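Chitinase (Thermococcus chitonophagus, PDB 5XSW) is probably an archaeal endochitinase that hydrolyses chitin, represented here by a fragment joining a beta-sandwich domain to a mainly helical domain with bound sugars. Local coordinates at residues E56-V61 against D69-G74. Residues are numbered along the deposited sequence; the frame is centred on the assembly and turned at random.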
loop_
_atom_site.group_PDB
_atom_site.type_symbol
_atom_site.label_atom_id
_atom_site.label_comp_id
_atom_site.label_asym_id
_atom_site.label_seq_id
_atom_site.Cartn_x
_atom_site.Cartn_y
_atom_site.Cartn_z
ATOM N N GLU A 56 -29.374 -9.428 -10.506
ATOM C CA GLU A 56 -29.682 -10.164 -9.298
ATOM C C GLU A 56 -28.398 -10.474 -8.529
ATOM O O GLU A 56 -27.355 -10.758 -9.131
ATOM C CB GLU A 56 -30.428 -11.463 -9.636
ATOM C CG GLU A 56 -29.590 -12.516 -10.379
ATOM C CD GLU A 56 -30.407 -13.732 -10.847
ATOM O OE1 GLU A 56 -29.801 -14.729 -11.306
ATOM O OE2 GLU A 56 -31.651 -13.701 -10.748
ATOM N N PRO A 57 -28.478 -10.448 -7.193
ATOM C CA PRO A 57 -27.379 -10.952 -6.382
ATOM C C PRO A 57 -27.289 -12.457 -6.480
ATOM O O PRO A 57 -28.066 -13.079 -7.179
ATOM C CB PRO A 57 -27.761 -10.502 -4.963
ATOM C CG PRO A 57 -29.284 -10.534 -4.992
ATOM C CD PRO A 57 -29.614 -9.994 -6.364
ATOM N N VAL A 58 -26.318 -13.032 -5.789
ATOM C CA VAL A 58 -26.184 -14.467 -5.632
ATOM C C VAL A 58 -26.839 -14.850 -4.297
ATOM O O VAL A 58 -26.829 -14.045 -3.358
ATOM C CB VAL A 58 -24.685 -14.882 -5.635
ATOM C CG1 VAL A 58 -24.488 -16.300 -5.113
ATOM C CG2 VAL A 58 -24.091 -14.700 -7.024
ATOM N N TYR A 59 -27.409 -16.049 -4.191
ATOM C CA TYR A 59 -27.900 -16.478 -2.882
ATOM C C TYR A 59 -27.789 -17.946 -2.771
ATOM O O TYR A 59 -27.694 -18.648 -3.780
ATOM C CB TYR A 59 -29.353 -16.025 -2.638
ATOM C CG TYR A 59 -30.395 -16.719 -3.494
ATOM C CD1 TYR A 59 -30.938 -17.942 -3.107
ATOM C CD2 TYR A 59 -30.859 -16.126 -4.677
ATOM C CE1 TYR A 59 -31.901 -18.594 -3.905
ATOM C CE2 TYR A 59 -31.814 -16.758 -5.480
ATOM C CZ TYR A 59 -32.328 -17.991 -5.084
ATOM O OH TYR A 59 -33.279 -18.618 -5.857
ATOM N N ASN A 60 -27.764 -18.437 -1.550
ATOM C CA ASN A 60 -27.856 -19.869 -1.381
ATOM C C ASN A 60 -28.762 -20.177 -0.181
ATOM O O ASN A 60 -28.994 -19.310 0.670
ATOM C CB ASN A 60 -26.477 -20.498 -1.225
ATOM C CG ASN A 60 -25.981 -20.483 0.182
ATOM O OD1 ASN A 60 -26.321 -21.365 0.987
ATOM N ND2 ASN A 60 -25.142 -19.492 0.505
ATOM N N VAL A 61 -29.299 -21.394 -0.153
ATOM C CA VAL A 61 -30.255 -21.814 0.879
ATOM C C VAL A 61 -29.682 -22.963 1.668
ATOM O O VAL A 61 -29.183 -23.921 1.116
ATOM C CB VAL A 61 -31.613 -22.249 0.261
ATOM C CG1 VAL A 61 -32.602 -22.723 1.371
ATOM C CG2 VAL A 61 -32.199 -21.120 -0.576
ATOM N N ASP A 69 -25.534 -12.840 -1.272
ATOM C CA ASP A 69 -24.186 -12.280 -1.539
ATOM C C ASP A 69 -24.333 -11.179 -2.596
ATOM O O ASP A 69 -24.760 -11.458 -3.701
ATOM C CB ASP A 69 -23.246 -13.409 -1.988
ATOM C CG ASP A 69 -21.811 -12.924 -2.359
ATOM O OD1 ASP A 69 -21.557 -11.726 -2.374
ATOM O OD2 ASP A 69 -20.975 -13.784 -2.663
ATOM N N LEU A 70 -24.021 -9.929 -2.234
ATOM C CA LEU A 70 -24.227 -8.810 -3.123
ATOM C C LEU A 70 -23.104 -8.665 -4.166
ATOM O O LEU A 70 -23.178 -7.776 -5.002
ATOM C CB LEU A 70 -24.346 -7.508 -2.332
ATOM C CG LEU A 70 -25.499 -7.442 -1.327
ATOM C CD1 LEU A 70 -25.384 -6.182 -0.464
ATOM C CD2 LEU A 70 -26.871 -7.463 -2.097
ATOM N N THR A 71 -22.111 -9.547 -4.080
ATOM C CA THR A 71 -20.942 -9.600 -4.985
ATOM C C THR A 71 -20.428 -8.196 -5.295
ATOM O O THR A 71 -19.927 -7.525 -4.401
ATOM C CB THR A 71 -21.247 -10.421 -6.313
ATOM O OG1 THR A 71 -22.202 -9.745 -7.133
ATOM C CG2 THR A 71 -21.756 -11.795 -5.968
ATOM N N TRP A 72 -20.603 -7.698 -6.511
ATOM C CA TRP A 72 -19.983 -6.419 -6.868
ATOM C C TRP A 72 -20.726 -5.288 -6.250
ATOM O O TRP A 72 -20.256 -4.164 -6.223
ATOM C CB TRP A 72 -19.922 -6.268 -8.394
ATOM C CG TRP A 72 -21.264 -6.069 -9.029
ATOM C CD1 TRP A 72 -22.123 -7.046 -9.510
ATOM C CD2 TRP A 72 -21.915 -4.811 -9.257
ATOM N NE1 TRP A 72 -23.273 -6.449 -10.018
ATOM C CE2 TRP A 72 -23.167 -5.086 -9.869
ATOM C CE3 TRP A 72 -21.577 -3.481 -8.973
ATOM C CZ2 TRP A 72 -24.063 -4.074 -10.214
ATOM C CZ3 TRP A 72 -22.466 -2.479 -9.317
ATOM C CH2 TRP A 72 -23.694 -2.779 -9.934
ATOM N N ARG A 73 -21.893 -5.562 -5.684
ATOM C CA ARG A 73 -22.674 -4.442 -5.133
ATOM C C ARG A 73 -22.653 -4.331 -3.585
ATOM O O ARG A 73 -23.492 -3.630 -2.972
ATOM C CB ARG A 73 -24.115 -4.575 -5.652
ATOM C CG ARG A 73 -24.663 -3.332 -6.171
ATOM C CD ARG A 73 -25.924 -3.566 -7.031
ATOM N NE ARG A 73 -26.679 -2.322 -7.006
ATOM C CZ ARG A 73 -27.870 -2.146 -7.559
ATOM N NH1 ARG A 73 -28.441 -0.964 -7.465
ATOM N NH2 ARG A 73 -28.472 -3.150 -8.191
ATOM N N GLY A 74 -21.670 -4.968 -2.952
ATOM C CA GLY A 74 -21.612 -5.002 -1.506
ATOM C C GLY A 74 -21.034 -3.787 -0.797
ATOM O O GLY A 74 -20.947 -3.783 0.450
#
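Val58 and Asp69 form an antiparallel hydrogen-bonded pair at the end of the hairpin of strands 58-62 and 65-69. Asp69 N gives its hydrogen to Val58 O at 2.7 Å. Val58 N returns a bond to Asp69 O at 3.0 Å. The pair thus satisfies both backbone N-H groups. The Val58 and Asp69 side chains share one face of the sheet, with CB to CB at 4.2 Å. With CG anti to its backbone N (chi1 177°), Asp69 keeps its carboxylate beside its own carbonyl carbon, where OD1 can accept from Thr71 N at 2.8 Å. This is an Asx turn, in which the donor approaches from above the carboxylate plane. Asp69 OD1 also forms a salt bridge with Arg482, and Thr71 O accepts a hydrogen bond from Tyr478 OH. Thr71 CG2 meets Val58 CG2 at 3.9 Å, the two side chains crossing at about a right angle. Pro57 CB lies 3.4 Å from Asp69 O. It makes a looser apolar contact with Leu70 CD2, at 4.3 Å. Pro57 and Leu70 both also touch Tyr51 of strand 45-51. Asp69 therefore pairs the strands through its backbone, while its carboxylate closes the Asx turn that follows and ties the sandwich to the C-terminal helix 475-482.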